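PDB 6IO1: aminotransferase, class III from Thermomicrobium roseum, which acts as a thermostable (S)-enantioselective omega-transaminase with a pyridoxal phosphate cofactor, probably moving amino groups between amines and carbonyl compounds. Local coordinates for residues B[344-349]-B[427-432]; B[101-106]-B[337-342]. One frame throughout, in Å; residues are numbered along the deposited sequence.

Contact 1. Residues B[344-349]-B[427-432]; sequences ERLWEN and PLTISR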
loop_
_atom_site.group_PDB
_atom_site.type_symbol
_atom_site.label_atom_id
_atom_site.label_comp_id
_atom_site.label_asym_id
_atom_site.label_seq_id
_atom_site.Cartn_x
_atom_site.Cartn_y
_atom_site.Cartn_z
ATOM N N GLU B 344 14.085 17.766 -18.523
ATOM C CA GLU B 344 13.320 17.850 -19.755
ATOM C C GLU B 344 12.110 18.762 -19.629
ATOM O O GLU B 344 11.449 19.029 -20.638
ATOM C CB GLU B 344 12.887 16.448 -20.198
ATOM C CG GLU B 344 14.065 15.518 -20.459
ATOM C CD GLU B 344 13.647 14.162 -20.995
ATOM O OE1 GLU B 344 12.438 13.957 -21.227
ATOM O OE2 GLU B 344 14.533 13.301 -21.182
ATOM N N ARG B 345 11.828 19.258 -18.426
ATOM C CA ARG B 345 10.740 20.204 -18.182
ATOM C C ARG B 345 9.430 19.701 -18.789
ATOM O O ARG B 345 8.739 20.402 -19.534
ATOM C CB ARG B 345 11.124 21.588 -18.710
ATOM C CG ARG B 345 12.332 22.190 -17.988
ATOM C CD ARG B 345 12.597 23.606 -18.443
ATOM N NE ARG B 345 11.720 24.517 -17.720
ATOM C CZ ARG B 345 11.835 24.824 -16.428
ATOM N NH1 ARG B 345 10.964 25.652 -15.885
ATOM N NH2 ARG B 345 12.819 24.326 -15.691
ATOM N N LEU B 346 9.085 18.463 -18.421
ATOM C CA LEU B 346 7.942 17.706 -19.006
ATOM C C LEU B 346 6.610 18.434 -18.795
ATOM O O LEU B 346 5.674 18.170 -19.573
ATOM C CB LEU B 346 7.914 16.286 -18.432
ATOM C CG LEU B 346 9.067 15.387 -18.875
ATOM C CD1 LEU B 346 8.852 13.956 -18.404
ATOM C CD2 LEU B 346 9.235 15.429 -20.386
ATOM N N TRP B 347 6.515 19.279 -17.769
ATOM C CA TRP B 347 5.246 20.018 -17.538
ATOM C C TRP B 347 4.934 20.877 -18.769
ATOM O O TRP B 347 3.738 21.083 -19.052
ATOM C CB TRP B 347 5.298 20.844 -16.246
ATOM C CG TRP B 347 6.478 21.761 -16.156
ATOM C CD1 TRP B 347 6.571 23.034 -16.640
ATOM C CD2 TRP B 347 7.743 21.475 -15.534
ATOM N NE1 TRP B 347 7.805 23.558 -16.365
ATOM C CE2 TRP B 347 8.546 22.625 -15.687
ATOM C CE3 TRP B 347 8.274 20.366 -14.866
ATOM C CZ2 TRP B 347 9.849 22.693 -15.196
ATOM C CZ3 TRP B 347 9.562 20.435 -14.382
ATOM C CH2 TRP B 347 10.336 21.582 -14.546
ATOM N N GLU B 348 5.969 21.409 -19.431
ATOM C CA GLU B 348 5.765 22.257 -20.601
ATOM C C GLU B 348 5.167 21.460 -21.755
ATOM O O GLU B 348 4.196 21.893 -22.392
ATOM C CB GLU B 348 7.090 22.893 -21.021
ATOM C CG GLU B 348 7.673 23.859 -20.004
ATOM C CD GLU B 348 8.973 24.479 -20.477
ATOM O OE1 GLU B 348 9.446 24.107 -21.571
ATOM O OE2 GLU B 348 9.522 25.336 -19.754
ATOM N N ASN B 349 5.746 20.292 -22.047
ATOM C CA ASN B 349 5.173 19.438 -23.080
ATOM C C ASN B 349 3.797 18.939 -22.679
ATOM O O ASN B 349 2.937 18.751 -23.539
ATOM C CB ASN B 349 6.090 18.256 -23.389
ATOM C CG ASN B 349 5.680 17.523 -24.654
ATOM O OD1 ASN B 349 5.736 18.077 -25.752
ATOM N ND2 ASN B 349 5.249 16.275 -24.503
ATOM N N PRO B 427 1.632 9.655 -21.632
ATOM C CA PRO B 427 2.917 10.019 -21.024
ATOM C C PRO B 427 3.270 11.473 -21.370
ATOM O O PRO B 427 3.032 11.890 -22.490
ATOM C CB PRO B 427 3.922 9.065 -21.687
ATOM C CG PRO B 427 3.077 7.897 -22.141
ATOM C CD PRO B 427 1.757 8.517 -22.547
ATOM N N LEU B 428 3.845 12.193 -20.403
ATOM C CA LEU B 428 4.148 13.611 -20.570
ATOM C C LEU B 428 5.055 13.893 -21.763
ATOM O O LEU B 428 5.184 15.058 -22.155
ATOM C CB LEU B 428 4.793 14.169 -19.298
ATOM C CG LEU B 428 4.108 13.929 -17.950
ATOM C CD1 LEU B 428 4.726 14.818 -16.878
ATOM C CD2 LEU B 428 2.606 14.156 -18.028
ATOM N N THR B 429 5.677 12.871 -22.344
ATOM C CA THR B 429 6.596 13.042 -23.462
ATOM C C THR B 429 5.918 12.944 -24.823
ATOM O O THR B 429 6.614 12.981 -25.844
ATOM C CB THR B 429 7.717 12.003 -23.382
ATOM O OG1 THR B 429 7.153 10.686 -23.409
ATOM C CG2 THR B 429 8.511 12.177 -22.098
ATOM N N ILE B 430 4.589 12.803 -24.861
ATOM C CA ILE B 430 3.898 12.529 -26.117
ATOM C C ILE B 430 4.125 13.665 -27.104
ATOM O O ILE B 430 4.003 14.850 -26.770
ATOM C CB ILE B 430 2.403 12.274 -25.862
ATOM C CG1 ILE B 430 1.720 11.764 -27.135
ATOM C CG2 ILE B 430 1.706 13.521 -25.327
ATOM C CD1 ILE B 430 0.369 11.126 -26.882
ATOM N N SER B 431 4.517 13.300 -28.317
ATOM C CA SER B 431 4.737 14.254 -29.389
ATOM C C SER B 431 3.453 14.553 -30.157
ATOM O O SER B 431 2.396 13.950 -29.927
ATOM C CB SER B 431 5.791 13.725 -30.362
ATOM O OG SER B 431 5.257 12.701 -31.190
ATOM N N ARG B 432 3.609 15.407 -31.174
ATOM C CA ARG B 432 2.516 15.787 -32.108
ATOM C C ARG B 432 2.067 14.581 -32.949
ATOM O O ARG B 432 0.840 14.406 -33.089
ATOM C CB ARG B 432 2.978 16.934 -33.013
ATOM C CG ARG B 432 1.878 17.509 -33.895
ATOM C CD ARG B 432 2.357 18.688 -34.722
ATOM N NE ARG B 432 1.292 19.275 -35.523
ATOM C CZ ARG B 432 0.499 20.259 -35.114
ATOM N NH1 ARG B 432 0.649 20.772 -33.905
ATOM N NH2 ARG B 432 -0.441 20.726 -35.915
#

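Contact 2. Residues B[101-106]-B[337-342]; sequences AARLAE and NLDILL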
loop_
_atom_site.group_PDB
_atom_site.type_symbol
_atom_site.label_atom_id
_atom_site.label_comp_id
_atom_site.label_asym_id
_atom_site.label_seq_id
_atom_site.Cartn_x
_atom_site.Cartn_y
_atom_site.Cartn_z
ATOM N N ALA B 101 13.388 13.272 0.481
ATOM C CA ALA B 101 12.600 14.131 1.361
ATOM C C ALA B 101 13.039 15.587 1.249
ATOM O O ALA B 101 12.201 16.490 1.128
ATOM C CB ALA B 101 12.711 13.646 2.806
ATOM N N ALA B 102 14.353 15.834 1.264
ATOM C CA ALA B 102 14.840 17.208 1.133
ATOM C C ALA B 102 14.472 17.802 -0.225
ATOM O O ALA B 102 14.039 18.963 -0.318
ATOM C CB ALA B 102 16.353 17.250 1.348
ATOM N N ARG B 103 14.633 17.017 -1.293
ATOM C CA ARG B 103 14.320 17.507 -2.629
ATOM C C ARG B 103 12.840 17.841 -2.761
ATOM O O ARG B 103 12.477 18.851 -3.373
ATOM C CB ARG B 103 14.733 16.471 -3.669
ATOM C CG ARG B 103 14.770 16.994 -5.086
ATOM C CD ARG B 103 15.530 16.037 -5.976
ATOM N NE ARG B 103 15.774 16.593 -7.300
ATOM C CZ ARG B 103 16.278 15.898 -8.313
ATOM N NH1 ARG B 103 16.569 14.614 -8.155
ATOM N NH2 ARG B 103 16.473 16.479 -9.488
ATOM N N LEU B 104 11.969 16.995 -2.205
ATOM C CA LEU B 104 10.540 17.283 -2.223
ATOM C C LEU B 104 10.209 18.512 -1.391
ATOM O O LEU B 104 9.294 19.266 -1.742
ATOM C CB LEU B 104 9.754 16.072 -1.722
ATOM C CG LEU B 104 9.753 14.848 -2.639
ATOM C CD1 LEU B 104 8.894 13.743 -2.048
ATOM C CD2 LEU B 104 9.278 15.218 -4.035
ATOM N N ALA B 105 10.928 18.725 -0.285
ATOM C CA ALA B 105 10.748 19.958 0.475
ATOM C C ALA B 105 11.057 21.172 -0.388
ATOM O O ALA B 105 10.378 22.201 -0.297
ATOM C CB ALA B 105 11.628 19.945 1.723
ATOM N N GLU B 106 12.084 21.069 -1.233
ATOM C CA GLU B 106 12.373 22.166 -2.156
ATOM C C GLU B 106 11.278 22.308 -3.212
ATOM O O GLU B 106 10.803 23.419 -3.483
ATOM C CB GLU B 106 13.733 21.963 -2.827
ATOM C CG GLU B 106 14.013 22.984 -3.926
ATOM C CD GLU B 106 15.454 22.967 -4.397
ATOM O OE1 GLU B 106 15.691 23.208 -5.600
ATOM O OE2 GLU B 106 16.349 22.714 -3.565
ATOM N N ASN B 337 14.092 9.801 -11.675
ATOM C CA ASN B 337 12.915 10.230 -12.419
ATOM C C ASN B 337 12.717 11.734 -12.313
ATOM O O ASN B 337 12.349 12.388 -13.293
ATOM C CB ASN B 337 11.683 9.482 -11.908
ATOM C CG ASN B 337 10.420 9.860 -12.648
ATOM O OD1 ASN B 337 10.276 9.577 -13.835
ATOM N ND2 ASN B 337 9.494 10.500 -11.946
ATOM N N LEU B 338 12.932 12.294 -11.121
ATOM C CA LEU B 338 12.842 13.739 -10.946
ATOM C C LEU B 338 13.933 14.453 -11.730
ATOM O O LEU B 338 13.696 15.529 -12.290
ATOM C CB LEU B 338 12.925 14.093 -9.462
ATOM C CG LEU B 338 11.668 13.790 -8.646
ATOM C CD1 LEU B 338 11.838 14.238 -7.203
ATOM C CD2 LEU B 338 10.456 14.450 -9.280
ATOM N N ASP B 339 15.134 13.869 -11.783
ATOM C CA ASP B 339 16.191 14.442 -12.611
ATOM C C ASP B 339 15.722 14.581 -14.051
ATOM O O ASP B 339 15.839 15.651 -14.662
ATOM C CB ASP B 339 17.446 13.567 -12.558
ATOM C CG ASP B 339 18.124 13.586 -11.208
ATOM O OD1 ASP B 339 17.808 14.476 -10.393
ATOM O OD2 ASP B 339 18.978 12.710 -10.964
ATOM N N ILE B 340 15.149 13.506 -14.595
ATOM C CA ILE B 340 14.702 13.530 -15.985
ATOM C C ILE B 340 13.527 14.488 -16.164
ATOM O O ILE B 340 13.479 15.258 -17.133
ATOM C CB ILE B 340 14.358 12.108 -16.459
ATOM C CG1 ILE B 340 15.617 11.239 -16.454
ATOM C CG2 ILE B 340 13.737 12.141 -17.847
ATOM C CD1 ILE B 340 15.376 9.807 -16.862
ATOM N N LEU B 341 12.563 14.456 -15.242
ATOM C CA LEU B 341 11.371 15.291 -15.359
ATOM C C LEU B 341 11.724 16.774 -15.329
ATOM O O LEU B 341 11.221 17.561 -16.139
ATOM C CB LEU B 341 10.388 14.944 -14.238
ATOM C CG LEU B 341 8.933 15.410 -14.351
ATOM C CD1 LEU B 341 8.204 14.646 -15.442
ATOM C CD2 LEU B 341 8.221 15.245 -13.017
ATOM N N LEU B 342 12.584 17.176 -14.390
ATOM C CA LEU B 342 12.988 18.576 -14.297
ATOM C C LEU B 342 13.866 18.983 -15.474
ATOM O O LEU B 342 13.678 20.057 -16.056
ATOM C CB LEU B 342 13.710 18.825 -12.972
ATOM C CG LEU B 342 12.905 18.569 -11.696
ATOM C CD1 LEU B 342 13.791 18.703 -10.468
ATOM C CD2 LEU B 342 11.711 19.507 -11.606
#

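Contact 1. Residues B[344-349]-B[427-432]
N349 reaches from the start of helix 346-361 into the bend at 427-432 and spends its one side-chain nitrogen on two backbone oxygens. Its ND2 lies 2.6 Å from L428 O, with an N-H...O angle of 175°. The second hydrogen goes to I430 O, where ND2 and the oxygen are 3.0 Å apart and the angle is 168°. Both oxygens lie close to the amide plane of N349, but their carbonyls are turned differently: the donor is tilted moderately from the plane of L428's C=O and sits above that of I430's. CG is anti to the backbone N (chi1 -167°), which carries the amide carbon toward the bend. The two bonds grip the second and fourth carbonyls of a type I turn, P427 to I430, which is closed by I430 N to P427 O at 3.0 Å. An alanine at N349 would probably leave the carbonyls of L428 and I430 without this shared donor and let the turn shift against the helix.

The apolar part lies one helical turn back. L346 and L428 cross at about a right angle, with L346 CB 3.8 Å from L428 CD1 and 3.9 Å from L428 CB. T429 instead lies alongside L346, pointing the same way, and its CG2 is 3.7 Å from L346 CD2. E344 approaches the threonine methyl only distantly and pairs with R69.

Both segments also mark helix ends. R345, with positive phi, is the C-prime residue of a Schellman motif that ends helix 328-344. S431 caps helix 432-450, its backbone N taking E434 OE1 in return, as in a capping box; the contact joins this helix start to the Schellman-ended corner between helices 328-344 and 346-361.

Contact 2. Residues B[101-106]-B[337-342]
R103 reaches from helix 95-107 to helix 328-344 and grips D339 by a single oxygen. Both terminal nitrogens, NH1 and NH2, stand 2.6 Å from D339 OD1, each with an N-H...O angle of only 135°, as one acceptor shared end-on by two donors requires. OD1 lies near the guanidinium plane; NH2 meets it nearly along its C-O bond and NH1 from above the carboxylate plane, the two planes being turned 45° apart. R103 can span this distance because its CG is anti to the backbone N and the chain is extended from CG to NE.

The tight part is the set of contacts at this guanidinium. L338 CB sits over the centre of one face, 3.9 Å above the plane, its side chain sliding past that of R103 in the opposite direction. L342 meets R103 tip to tip, its CD1 3.6 Å from NH2. The salt bridge and L342 are on the partly exposed side, and a weak bond from NH1 to L335 O adds a backbone partner.

Direct contact is looser on the buried side. L104 and L338 cross at about a right angle, but L104 CD2 and L338 CD1 come no closer than 4.2 Å. Here F115 and F117 of strand 112-118 pack on L104, and F266 packs on L338. The axes of the two short segments approach only to 12.7 Å with their N-to-C directions 28° apart, so long side chains, rather than backbone proximity, make the link.

This is a salt bridge between two helices, 95-107 and 328-344. The first packs on an edge strand of the seven-stranded mixed sheet, whose strand order matches the large domain of fold-type I pyridoxal phosphate enzymes.

In the fold
Contacts 1 and 2 have centres about 17 Å apart and are joined through the end of helix 328-344. L346 N lies 3.3 Å from L341 O, a probable hydrogen bond, and W347 CZ3 packs 3.6 Å from L342 CD2. L428 CD1 also reaches L341 CD1, at 3.8 Å, so the 427-432 bend touches the helix of contact 2 directly. Neither contact includes a residue lining the 4'-deoxy-4'-aminopyridoxal-5'-phosphate pocket. Contact 2 is linked to it along the chain in two ways: L104 packs on strand 112-118, which leads to pocket residues G120 to A122, and N337 bonds S293, shortly after pocket residue K289.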